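Local coordinates for protein ribonuclease (Chelonia mydas, PDB 2ZPO) that probably cleaves single- and double-stranded RNA on the 3' side of pyrimidine nucleotides, as a secreted endonuclease of the pancreatic ribonuclease family, at residues Ala52-Thr55 with Thr56-Gly59. Residues are numbered along the deposited sequence; the frame is centred on the assembly and turned at random. Where two conformers were deposited one is given.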
loop_
_atom_site.group_PDB
_atom_site.type_symbol
_atom_site.label_atom_id
_atom_site.label_comp_id
_atom_site.label_asym_id
_atom_site.label_seq_id
_atom_site.Cartn_x
_atom_site.Cartn_y
_atom_site.Cartn_z
ATOM N N ALA A 52 -12.705 4.727 0.963
ATOM C CA ALA A 52 -13.657 4.774 2.072
ATOM C C ALA A 52 -13.474 3.595 3.028
ATOM O O ALA A 52 -13.441 3.768 4.231
ATOM C CB ALA A 52 -15.094 4.835 1.551
ATOM N N SER A 53 -13.296 2.398 2.474
ATOM C CA SER A 53 -13.047 1.226 3.324
ATOM C C SER A 53 -11.797 1.346 4.171
ATOM O O SER A 53 -11.767 0.909 5.338
ATOM C CB SER A 53 -12.941 -0.036 2.461
ATOM O OG SER A 53 -14.242 -0.337 1.964
ATOM N N ILE A 54 -10.761 1.925 3.587
ATOM C CA ILE A 54 -9.493 2.112 4.304
ATOM C C ILE A 54 -9.578 3.266 5.285
ATOM O O ILE A 54 -9.119 3.145 6.411
ATOM C CB ILE A 54 -8.304 2.219 3.335
ATOM C CG1 ILE A 54 -8.213 0.919 2.499
ATOM C CG2 ILE A 54 -6.964 2.457 4.101
ATOM C CD1 ILE A 54 -7.397 1.043 1.235
ATOM N N THR A 55 -10.235 4.357 4.907
ATOM C CA THR A 55 -10.395 5.508 5.807
ATOM C C THR A 55 -11.130 5.214 7.125
ATOM O O THR A 55 -10.832 5.810 8.181
ATOM C CB THR A 55 -11.021 6.709 5.055
ATOM O OG1 THR A 55 -10.180 7.067 3.953
ATOM C CG2 THR A 55 -11.230 7.891 5.986
ATOM N N THR A 56 -12.048 4.250 7.105
ATOM C CA THR A 56 -12.776 3.963 8.321
ATOM C C THR A 56 -11.859 3.336 9.376
ATOM O O THR A 56 -12.212 3.325 10.538
ATOM C CB THR A 56 -14.003 3.092 8.069
ATOM O OG1 THR A 56 -14.766 3.009 9.274
ATOM C CG2 THR A 56 -13.596 1.703 7.631
ATOM N N ILE A 57 -10.693 2.854 8.943
ATOM C CA ILE A 57 -9.715 2.293 9.893
ATOM C C ILE A 57 -9.311 3.369 10.907
ATOM O O ILE A 57 -9.016 3.058 12.084
ATOM C CB ILE A 57 -8.461 1.717 9.164
ATOM C CG1 ILE A 57 -8.863 0.537 8.256
ATOM C CG2 ILE A 57 -7.394 1.259 10.192
ATOM C CD1 ILE A 57 -7.830 0.163 7.270
ATOM N N CYS A 58 -9.322 4.621 10.444
ATOM C CA CYS A 58 -8.953 5.767 11.298
ATOM C C CYS A 58 -10.017 6.078 12.345
ATOM O O CYS A 58 -9.775 6.862 13.289
ATOM C CB CYS A 58 -8.645 7.001 10.444
ATOM S SG CYS A 58 -7.320 6.722 9.298
ATOM N N GLY A 59 -11.188 5.462 12.192
ATOM C CA GLY A 59 -12.316 5.676 13.096
ATOM C C GLY A 59 -12.982 4.357 13.444
ATOM O O GLY A 59 -12.320 3.428 13.919
#
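Ile57 lies beside Ile54, one turn on, with both side chains pointing the same way. Its CB sits 3.2 Å from Ile54 O, and CG1 of Ile57, anti to its own carbonyl carbon (chi1 -63°), stays 3.2 Å from Ile54 O as well. CD1 of Ile57 is still only 3.4 Å from Ile54 O, and reaches back along the helix to CG2 of Ile54 at 4.0 Å. The two side chains form one apolar patch; Ile54 also touches Phe7 of helix 3-11, while both isoleucines pack on Ile105 of strand 94-108.

The backbone bonding changes over the same residues. Thr56 N still bonds to Ala52 O four residues back, at 3.2 Å, but Ile57 N turns to Ile54 O and Cys58 N to Thr55 O, each only three residues back. In both shorter-range bonds the donor stands about 50° out of the carbonyl plane, consistent with the tighter 3-10 winding. Cys58 places SG 3.8 Å from Thr55 O and completes an experimentally established disulfide with Cys107. The arrangement is an alpha-helix ending in a 3-10 turn, where the isoleucines and the Cys58-Cys107 disulfide join the third helix of the ribonuclease A fold to strand 94-108 of its antiparallel sheet.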